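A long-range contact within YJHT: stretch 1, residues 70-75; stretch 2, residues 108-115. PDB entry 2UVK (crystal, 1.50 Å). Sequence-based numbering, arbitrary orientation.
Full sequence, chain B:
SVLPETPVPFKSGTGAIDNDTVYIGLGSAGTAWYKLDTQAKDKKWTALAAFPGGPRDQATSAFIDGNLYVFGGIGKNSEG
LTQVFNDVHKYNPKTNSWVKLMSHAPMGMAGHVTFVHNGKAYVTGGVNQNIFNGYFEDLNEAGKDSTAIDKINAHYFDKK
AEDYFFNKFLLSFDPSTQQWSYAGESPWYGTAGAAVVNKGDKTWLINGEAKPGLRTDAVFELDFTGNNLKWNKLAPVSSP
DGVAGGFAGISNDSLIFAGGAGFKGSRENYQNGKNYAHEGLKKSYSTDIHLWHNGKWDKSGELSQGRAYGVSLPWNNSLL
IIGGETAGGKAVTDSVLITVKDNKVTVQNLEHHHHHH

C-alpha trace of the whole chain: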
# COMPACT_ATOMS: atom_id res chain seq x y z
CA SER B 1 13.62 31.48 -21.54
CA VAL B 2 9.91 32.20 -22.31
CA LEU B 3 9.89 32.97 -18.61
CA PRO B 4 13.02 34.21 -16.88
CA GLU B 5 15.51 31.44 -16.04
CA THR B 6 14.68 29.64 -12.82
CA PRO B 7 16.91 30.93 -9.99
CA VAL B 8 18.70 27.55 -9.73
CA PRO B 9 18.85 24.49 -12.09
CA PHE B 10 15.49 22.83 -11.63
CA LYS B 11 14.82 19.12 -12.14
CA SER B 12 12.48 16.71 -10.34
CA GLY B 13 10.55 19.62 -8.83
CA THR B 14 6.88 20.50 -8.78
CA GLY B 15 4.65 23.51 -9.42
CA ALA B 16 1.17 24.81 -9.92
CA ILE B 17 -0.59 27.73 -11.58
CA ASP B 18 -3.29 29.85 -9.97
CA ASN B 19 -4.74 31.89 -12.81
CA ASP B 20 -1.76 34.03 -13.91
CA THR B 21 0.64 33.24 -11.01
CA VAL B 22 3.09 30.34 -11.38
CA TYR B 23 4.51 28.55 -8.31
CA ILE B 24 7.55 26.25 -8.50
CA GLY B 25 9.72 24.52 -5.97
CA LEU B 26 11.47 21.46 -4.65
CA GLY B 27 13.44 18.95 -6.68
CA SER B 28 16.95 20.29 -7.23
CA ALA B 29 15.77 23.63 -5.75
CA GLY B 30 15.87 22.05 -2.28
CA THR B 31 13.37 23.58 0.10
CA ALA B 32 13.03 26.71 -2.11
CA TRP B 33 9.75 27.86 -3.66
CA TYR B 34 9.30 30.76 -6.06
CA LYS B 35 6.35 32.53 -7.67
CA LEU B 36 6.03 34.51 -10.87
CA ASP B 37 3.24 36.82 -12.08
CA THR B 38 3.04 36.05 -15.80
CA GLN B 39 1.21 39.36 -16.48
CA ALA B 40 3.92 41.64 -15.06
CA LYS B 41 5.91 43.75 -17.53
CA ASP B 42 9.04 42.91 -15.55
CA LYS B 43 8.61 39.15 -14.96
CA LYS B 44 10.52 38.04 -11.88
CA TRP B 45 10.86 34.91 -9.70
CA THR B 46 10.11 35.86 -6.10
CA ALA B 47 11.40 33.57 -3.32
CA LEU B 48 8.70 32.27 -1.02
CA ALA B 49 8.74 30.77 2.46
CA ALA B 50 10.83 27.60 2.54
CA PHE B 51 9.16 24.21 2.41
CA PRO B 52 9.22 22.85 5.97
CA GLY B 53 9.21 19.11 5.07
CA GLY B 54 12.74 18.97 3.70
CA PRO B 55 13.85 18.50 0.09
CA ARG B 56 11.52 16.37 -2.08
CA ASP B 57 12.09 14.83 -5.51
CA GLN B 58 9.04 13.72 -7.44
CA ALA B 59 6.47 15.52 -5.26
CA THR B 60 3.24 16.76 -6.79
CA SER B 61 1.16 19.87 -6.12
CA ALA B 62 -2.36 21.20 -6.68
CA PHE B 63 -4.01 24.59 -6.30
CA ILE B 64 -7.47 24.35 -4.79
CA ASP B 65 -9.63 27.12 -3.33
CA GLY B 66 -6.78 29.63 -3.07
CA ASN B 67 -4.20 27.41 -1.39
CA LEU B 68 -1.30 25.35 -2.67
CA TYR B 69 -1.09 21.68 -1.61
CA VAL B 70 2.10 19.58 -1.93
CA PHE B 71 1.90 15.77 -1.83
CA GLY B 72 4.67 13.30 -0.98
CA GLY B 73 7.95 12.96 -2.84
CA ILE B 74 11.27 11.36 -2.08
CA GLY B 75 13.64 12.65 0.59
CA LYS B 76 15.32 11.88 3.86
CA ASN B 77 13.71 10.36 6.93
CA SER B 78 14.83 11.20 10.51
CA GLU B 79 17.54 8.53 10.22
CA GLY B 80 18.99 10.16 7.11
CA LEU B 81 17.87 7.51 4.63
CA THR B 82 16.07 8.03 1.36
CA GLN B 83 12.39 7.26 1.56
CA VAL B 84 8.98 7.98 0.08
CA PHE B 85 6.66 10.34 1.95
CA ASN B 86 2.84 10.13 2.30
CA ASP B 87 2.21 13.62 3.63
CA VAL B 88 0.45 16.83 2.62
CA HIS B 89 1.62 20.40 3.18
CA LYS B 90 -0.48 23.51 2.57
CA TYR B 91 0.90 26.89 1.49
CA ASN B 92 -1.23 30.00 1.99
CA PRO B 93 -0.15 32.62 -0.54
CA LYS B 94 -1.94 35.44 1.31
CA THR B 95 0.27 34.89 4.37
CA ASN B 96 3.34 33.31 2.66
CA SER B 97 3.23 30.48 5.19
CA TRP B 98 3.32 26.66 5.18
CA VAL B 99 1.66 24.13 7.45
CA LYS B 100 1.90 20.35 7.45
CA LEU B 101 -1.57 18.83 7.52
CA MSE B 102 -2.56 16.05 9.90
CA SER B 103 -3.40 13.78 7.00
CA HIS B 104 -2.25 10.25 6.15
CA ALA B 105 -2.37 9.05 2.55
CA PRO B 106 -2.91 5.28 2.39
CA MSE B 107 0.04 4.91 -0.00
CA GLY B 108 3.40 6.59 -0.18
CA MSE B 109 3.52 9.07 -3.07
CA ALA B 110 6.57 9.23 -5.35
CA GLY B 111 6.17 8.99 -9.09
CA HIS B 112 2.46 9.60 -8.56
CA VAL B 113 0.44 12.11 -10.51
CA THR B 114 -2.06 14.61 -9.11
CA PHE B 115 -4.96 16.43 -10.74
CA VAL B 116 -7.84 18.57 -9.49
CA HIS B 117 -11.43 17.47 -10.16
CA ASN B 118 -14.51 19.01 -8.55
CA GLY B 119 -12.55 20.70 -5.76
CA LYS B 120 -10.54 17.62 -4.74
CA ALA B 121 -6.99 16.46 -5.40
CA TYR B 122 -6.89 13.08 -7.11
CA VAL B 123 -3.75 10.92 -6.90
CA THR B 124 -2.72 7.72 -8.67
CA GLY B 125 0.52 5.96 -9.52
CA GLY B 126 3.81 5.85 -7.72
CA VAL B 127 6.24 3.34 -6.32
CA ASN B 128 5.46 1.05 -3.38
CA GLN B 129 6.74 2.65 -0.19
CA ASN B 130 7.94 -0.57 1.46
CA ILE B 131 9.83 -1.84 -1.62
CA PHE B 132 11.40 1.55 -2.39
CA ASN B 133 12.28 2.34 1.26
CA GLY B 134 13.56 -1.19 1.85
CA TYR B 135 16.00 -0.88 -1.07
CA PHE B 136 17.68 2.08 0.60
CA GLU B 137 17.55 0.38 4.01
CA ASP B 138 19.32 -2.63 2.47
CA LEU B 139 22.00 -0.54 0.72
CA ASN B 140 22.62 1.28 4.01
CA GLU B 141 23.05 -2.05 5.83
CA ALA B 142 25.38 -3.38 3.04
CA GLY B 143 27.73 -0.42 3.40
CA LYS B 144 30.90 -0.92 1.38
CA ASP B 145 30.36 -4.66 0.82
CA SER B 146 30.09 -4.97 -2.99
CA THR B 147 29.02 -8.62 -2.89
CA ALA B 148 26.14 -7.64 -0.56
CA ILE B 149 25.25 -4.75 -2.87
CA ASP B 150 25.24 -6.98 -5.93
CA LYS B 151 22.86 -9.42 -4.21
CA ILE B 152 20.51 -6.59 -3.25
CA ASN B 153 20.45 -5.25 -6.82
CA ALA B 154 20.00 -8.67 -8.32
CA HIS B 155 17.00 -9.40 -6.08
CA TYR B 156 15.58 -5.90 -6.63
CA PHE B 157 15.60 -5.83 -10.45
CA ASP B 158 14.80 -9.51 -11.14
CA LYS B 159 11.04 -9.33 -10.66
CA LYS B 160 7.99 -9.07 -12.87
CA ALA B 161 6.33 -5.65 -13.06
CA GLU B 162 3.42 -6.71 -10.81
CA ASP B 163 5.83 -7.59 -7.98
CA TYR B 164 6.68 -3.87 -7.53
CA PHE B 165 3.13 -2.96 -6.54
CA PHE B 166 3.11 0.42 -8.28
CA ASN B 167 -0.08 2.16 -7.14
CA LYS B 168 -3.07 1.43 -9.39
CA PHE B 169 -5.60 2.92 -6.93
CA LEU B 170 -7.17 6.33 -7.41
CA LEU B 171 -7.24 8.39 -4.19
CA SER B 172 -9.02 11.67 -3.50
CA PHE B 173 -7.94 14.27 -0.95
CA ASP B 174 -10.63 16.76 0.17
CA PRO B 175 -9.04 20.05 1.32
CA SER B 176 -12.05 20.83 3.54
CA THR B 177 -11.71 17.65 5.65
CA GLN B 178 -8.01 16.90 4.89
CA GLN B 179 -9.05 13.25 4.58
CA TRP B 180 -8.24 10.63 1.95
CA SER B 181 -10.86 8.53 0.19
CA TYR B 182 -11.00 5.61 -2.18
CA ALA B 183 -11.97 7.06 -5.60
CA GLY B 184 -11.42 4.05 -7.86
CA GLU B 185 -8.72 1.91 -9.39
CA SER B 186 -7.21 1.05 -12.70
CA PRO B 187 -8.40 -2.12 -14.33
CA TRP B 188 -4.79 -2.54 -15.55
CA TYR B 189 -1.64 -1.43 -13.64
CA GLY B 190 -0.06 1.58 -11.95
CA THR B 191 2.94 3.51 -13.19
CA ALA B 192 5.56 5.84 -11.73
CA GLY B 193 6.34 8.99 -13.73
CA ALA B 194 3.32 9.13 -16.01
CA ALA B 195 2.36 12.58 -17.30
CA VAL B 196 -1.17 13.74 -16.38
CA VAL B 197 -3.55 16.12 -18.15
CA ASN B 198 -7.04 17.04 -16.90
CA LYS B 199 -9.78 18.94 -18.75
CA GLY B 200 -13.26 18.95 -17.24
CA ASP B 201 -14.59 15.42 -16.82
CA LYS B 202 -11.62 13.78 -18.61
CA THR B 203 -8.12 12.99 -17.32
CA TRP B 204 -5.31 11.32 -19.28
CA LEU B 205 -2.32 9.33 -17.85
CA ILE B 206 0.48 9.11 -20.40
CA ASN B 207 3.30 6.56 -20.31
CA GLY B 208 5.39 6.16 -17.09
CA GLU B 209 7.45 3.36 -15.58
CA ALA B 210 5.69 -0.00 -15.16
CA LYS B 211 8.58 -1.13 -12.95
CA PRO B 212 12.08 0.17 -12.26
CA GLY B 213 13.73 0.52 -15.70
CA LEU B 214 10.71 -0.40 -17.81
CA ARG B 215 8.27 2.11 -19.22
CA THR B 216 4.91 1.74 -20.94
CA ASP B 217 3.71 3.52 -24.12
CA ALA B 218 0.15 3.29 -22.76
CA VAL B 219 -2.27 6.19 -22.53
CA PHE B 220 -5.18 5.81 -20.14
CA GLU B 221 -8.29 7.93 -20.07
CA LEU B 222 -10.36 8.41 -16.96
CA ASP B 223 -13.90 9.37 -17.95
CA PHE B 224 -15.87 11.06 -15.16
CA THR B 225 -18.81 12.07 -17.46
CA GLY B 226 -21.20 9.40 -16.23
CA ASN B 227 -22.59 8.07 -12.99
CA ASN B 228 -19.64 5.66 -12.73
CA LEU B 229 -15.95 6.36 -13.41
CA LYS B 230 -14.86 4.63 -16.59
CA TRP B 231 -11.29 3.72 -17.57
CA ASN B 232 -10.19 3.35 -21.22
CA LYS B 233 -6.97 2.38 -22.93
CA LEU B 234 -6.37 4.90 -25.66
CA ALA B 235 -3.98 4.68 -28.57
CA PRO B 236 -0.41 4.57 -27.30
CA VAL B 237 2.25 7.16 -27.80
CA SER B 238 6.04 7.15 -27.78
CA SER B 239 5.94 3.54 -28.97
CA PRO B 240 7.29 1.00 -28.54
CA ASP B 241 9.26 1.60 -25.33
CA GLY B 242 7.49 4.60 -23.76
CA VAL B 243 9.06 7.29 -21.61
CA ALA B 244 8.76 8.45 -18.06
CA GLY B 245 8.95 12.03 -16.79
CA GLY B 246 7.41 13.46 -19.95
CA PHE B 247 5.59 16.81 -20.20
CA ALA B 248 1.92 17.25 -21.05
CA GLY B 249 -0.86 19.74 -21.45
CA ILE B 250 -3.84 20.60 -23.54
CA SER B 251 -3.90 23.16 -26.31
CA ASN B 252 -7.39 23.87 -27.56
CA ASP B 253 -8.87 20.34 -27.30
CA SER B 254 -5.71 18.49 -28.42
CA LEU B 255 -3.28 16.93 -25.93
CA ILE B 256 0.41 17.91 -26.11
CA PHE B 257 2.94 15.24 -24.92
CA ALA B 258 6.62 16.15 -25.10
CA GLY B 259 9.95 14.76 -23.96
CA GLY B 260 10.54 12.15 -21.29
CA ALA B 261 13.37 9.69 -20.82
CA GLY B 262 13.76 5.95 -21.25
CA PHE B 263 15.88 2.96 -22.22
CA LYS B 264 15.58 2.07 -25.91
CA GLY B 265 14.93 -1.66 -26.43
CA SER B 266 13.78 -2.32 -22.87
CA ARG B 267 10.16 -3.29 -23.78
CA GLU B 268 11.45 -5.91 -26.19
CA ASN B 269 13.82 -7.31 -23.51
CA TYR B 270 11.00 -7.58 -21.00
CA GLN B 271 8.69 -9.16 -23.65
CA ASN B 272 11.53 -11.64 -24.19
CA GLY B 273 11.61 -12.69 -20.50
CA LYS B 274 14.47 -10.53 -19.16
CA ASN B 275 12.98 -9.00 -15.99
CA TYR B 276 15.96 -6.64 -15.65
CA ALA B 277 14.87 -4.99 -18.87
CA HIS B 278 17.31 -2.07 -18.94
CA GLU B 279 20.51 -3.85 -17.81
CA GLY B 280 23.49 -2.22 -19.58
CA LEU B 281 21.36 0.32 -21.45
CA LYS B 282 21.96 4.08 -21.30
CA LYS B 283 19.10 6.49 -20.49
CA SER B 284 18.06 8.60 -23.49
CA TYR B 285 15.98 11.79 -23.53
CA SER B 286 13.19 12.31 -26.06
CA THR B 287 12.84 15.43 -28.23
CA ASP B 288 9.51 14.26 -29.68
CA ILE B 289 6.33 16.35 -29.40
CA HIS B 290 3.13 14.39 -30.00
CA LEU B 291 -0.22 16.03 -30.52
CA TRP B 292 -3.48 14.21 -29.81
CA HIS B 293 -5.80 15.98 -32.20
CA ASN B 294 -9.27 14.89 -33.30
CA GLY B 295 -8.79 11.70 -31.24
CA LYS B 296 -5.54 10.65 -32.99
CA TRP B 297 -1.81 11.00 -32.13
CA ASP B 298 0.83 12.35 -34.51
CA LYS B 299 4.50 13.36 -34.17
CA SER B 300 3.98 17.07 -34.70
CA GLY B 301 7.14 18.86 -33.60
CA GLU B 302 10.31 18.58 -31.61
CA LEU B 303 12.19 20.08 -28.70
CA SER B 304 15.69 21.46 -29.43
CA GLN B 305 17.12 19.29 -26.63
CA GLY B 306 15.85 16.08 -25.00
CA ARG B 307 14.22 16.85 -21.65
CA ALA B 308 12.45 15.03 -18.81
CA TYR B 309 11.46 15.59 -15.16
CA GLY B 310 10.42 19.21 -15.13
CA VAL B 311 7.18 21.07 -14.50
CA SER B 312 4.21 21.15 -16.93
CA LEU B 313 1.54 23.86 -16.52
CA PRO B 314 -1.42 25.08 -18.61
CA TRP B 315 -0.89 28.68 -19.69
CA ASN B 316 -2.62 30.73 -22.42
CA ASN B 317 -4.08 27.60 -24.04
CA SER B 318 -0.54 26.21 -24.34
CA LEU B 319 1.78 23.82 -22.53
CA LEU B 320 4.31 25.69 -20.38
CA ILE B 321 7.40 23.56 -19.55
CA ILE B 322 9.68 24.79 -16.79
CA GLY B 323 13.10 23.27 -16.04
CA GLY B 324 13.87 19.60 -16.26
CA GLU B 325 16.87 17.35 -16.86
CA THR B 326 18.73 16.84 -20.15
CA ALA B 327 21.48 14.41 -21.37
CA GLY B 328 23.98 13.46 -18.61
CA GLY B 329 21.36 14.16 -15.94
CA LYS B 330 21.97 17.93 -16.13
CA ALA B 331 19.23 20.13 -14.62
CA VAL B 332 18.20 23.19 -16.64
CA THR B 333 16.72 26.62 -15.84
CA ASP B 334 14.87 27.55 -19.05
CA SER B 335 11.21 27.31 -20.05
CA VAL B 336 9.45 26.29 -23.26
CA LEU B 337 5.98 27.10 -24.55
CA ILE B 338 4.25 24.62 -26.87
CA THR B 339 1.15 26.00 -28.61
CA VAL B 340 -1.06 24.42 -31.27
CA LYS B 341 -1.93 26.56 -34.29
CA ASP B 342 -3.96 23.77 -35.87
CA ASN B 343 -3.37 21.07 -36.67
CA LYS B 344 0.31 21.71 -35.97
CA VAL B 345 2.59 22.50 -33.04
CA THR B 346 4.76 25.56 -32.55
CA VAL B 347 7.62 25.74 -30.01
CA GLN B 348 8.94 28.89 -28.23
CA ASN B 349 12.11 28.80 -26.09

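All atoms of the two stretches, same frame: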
# COMPACT_ATOMS: atom_id res chain seq x y z
N VAL B 70 0.96 20.39 -1.45
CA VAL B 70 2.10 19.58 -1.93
C VAL B 70 1.97 18.18 -1.32
O VAL B 70 1.74 18.04 -0.12
CB VAL B 70 3.46 20.21 -1.57
CG1 VAL B 70 4.62 19.29 -1.97
CG2 VAL B 70 3.61 21.58 -2.25
N PHE B 71 2.11 17.17 -2.18
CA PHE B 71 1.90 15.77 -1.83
C PHE B 71 3.20 14.95 -2.01
O PHE B 71 3.77 14.85 -3.09
CB PHE B 71 0.83 15.17 -2.75
CG PHE B 71 -0.47 15.90 -2.65
CD1 PHE B 71 -1.43 15.53 -1.74
CD2 PHE B 71 -0.71 16.95 -3.53
CE1 PHE B 71 -2.64 16.24 -1.65
CE2 PHE B 71 -1.93 17.66 -3.46
CZ PHE B 71 -2.87 17.29 -2.53
N GLY B 72 3.63 14.32 -0.92
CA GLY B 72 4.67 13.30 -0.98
C GLY B 72 6.02 13.72 -1.50
O GLY B 72 6.53 14.81 -1.18
N GLY B 73 6.60 12.84 -2.32
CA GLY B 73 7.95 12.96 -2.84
C GLY B 73 8.94 12.08 -2.11
O GLY B 73 8.62 11.38 -1.16
N ILE B 74 10.15 12.14 -2.60
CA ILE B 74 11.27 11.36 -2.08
C ILE B 74 12.24 12.30 -1.35
O ILE B 74 12.67 13.30 -1.89
CB ILE B 74 12.06 10.73 -3.22
CG1 ILE B 74 11.19 9.73 -4.01
CG2 ILE B 74 13.29 9.99 -2.67
CD1 ILE B 74 11.79 9.40 -5.36
N GLY B 75 12.64 11.89 -0.16
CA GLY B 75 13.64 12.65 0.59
C GLY B 75 14.11 11.87 1.77
O GLY B 75 13.89 10.69 1.83
N GLY B 108 2.36 5.64 0.08
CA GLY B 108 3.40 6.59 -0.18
C GLY B 108 3.19 7.16 -1.57
O GLY B 108 2.54 6.53 -2.43
N MSE B 109 3.73 8.34 -1.82
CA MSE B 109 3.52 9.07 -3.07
C MSE B 109 4.85 9.57 -3.63
O MSE B 109 5.36 10.61 -3.21
CB MSE B 109 2.57 10.23 -2.79
CG MSE B 109 1.19 9.75 -2.42
SE MSE B 109 -0.05 11.25 -2.07
CE MSE B 109 0.70 11.84 -0.36
N ALA B 110 5.42 8.81 -4.55
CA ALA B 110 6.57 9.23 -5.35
C ALA B 110 6.51 8.60 -6.71
O ALA B 110 6.45 7.38 -6.80
CB ALA B 110 7.92 8.86 -4.68
N GLY B 111 6.47 9.45 -7.75
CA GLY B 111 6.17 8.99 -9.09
C GLY B 111 4.68 8.99 -9.38
O GLY B 111 4.25 8.61 -10.47
N HIS B 112 3.90 9.40 -8.40
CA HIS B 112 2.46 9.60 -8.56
C HIS B 112 2.20 10.81 -9.45
O HIS B 112 3.06 11.67 -9.72
CB HIS B 112 1.81 9.80 -7.20
CG HIS B 112 2.37 10.95 -6.43
ND1 HIS B 112 3.72 11.08 -6.15
CD2 HIS B 112 1.76 12.03 -5.88
CE1 HIS B 112 3.91 12.20 -5.48
NE2 HIS B 112 2.74 12.79 -5.29
N VAL B 113 0.95 10.89 -9.90
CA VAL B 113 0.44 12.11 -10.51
C VAL B 113 -0.61 12.72 -9.58
O VAL B 113 -1.10 12.06 -8.66
CB VAL B 113 -0.18 11.84 -11.91
CG1 VAL B 113 0.89 11.36 -12.89
CG2 VAL B 113 -1.38 10.91 -11.80
N THR B 114 -0.94 13.98 -9.82
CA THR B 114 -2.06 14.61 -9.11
C THR B 114 -2.77 15.56 -10.05
O THR B 114 -2.15 16.29 -10.83
CB THR B 114 -1.55 15.34 -7.84
OG1 THR B 114 -0.91 14.38 -7.00
CG2 THR B 114 -2.67 15.99 -7.06
N PHE B 115 -4.11 15.49 -10.00
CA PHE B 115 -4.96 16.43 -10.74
C PHE B 115 -6.12 16.88 -9.87
O PHE B 115 -6.47 16.23 -8.89
CB PHE B 115 -5.45 15.82 -12.06
CG PHE B 115 -6.30 14.58 -11.91
CD1 PHE B 115 -7.68 14.65 -12.00
CD2 PHE B 115 -5.73 13.32 -11.74
CE1 PHE B 115 -8.47 13.50 -11.90
CE2 PHE B 115 -6.52 12.19 -11.64
CZ PHE B 115 -7.89 12.28 -11.71

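Residues 70-75 and 108-115 meet where the link between the two strand segments of the first stretch lies against the loop that leads into the strand of the second. The backbones come closest at two glycines, with the CA atoms of Gly72 and Met109 4.9 Å apart and those of Gly73 and Ala110 4.7 Å apart, and together the stretches bury 321 Å².

Two hydrogen bonds join them. The amide N of Gly73 donates to the carbonyl O of Met109 at 2.7 Å; the angle at hydrogen, 171°, is nearly straight, as favours a strong backbone hydrogen bond. The second uses a side chain: His112 NE2 donates to Phe71 O over 3.2 Å, with a more bent angle of 135°. The acceptor lies near the plane of the imidazole, at its edge, where an N-H group points. A histidine thus serves a buried carbonyl that the backbone of the other stretch does not reach. A CA-H...O contact, Gly72 CA to Met109 O at 3.6 Å, adds a weaker approach to the same oxygen that accepts from Gly73.

Gly72 permits this closeness: its phi is positive, and an ideal CB would stand 2.4 Å from Met109 O, a clash. Gly73 is a separate case, where the backbone angles alone call for glycine: a CB would point away from the partner stretch but jam against the preceding carbonyl oxygen.

Apolar contacts complete the packing. The CA-to-CB bond of Phe71 points toward the second stretch, and the m rotamer of chi1 places the ring. Its CB lies 4.1 Å from SE of Met109, a selenomethionine whose flexible chain carries its CE to the edge of the phenyl ring. Phe71 CE2 also meets the methyl CG2 of Thr114 at 4.0 Å, an apolar contact; the hydroxyl is hydrogen-bonded elsewhere in the structure. Farther along, Ile74 CG1 touches Ala110 CB at 3.4 Å; the alanine's single methyl suits so tight an approach.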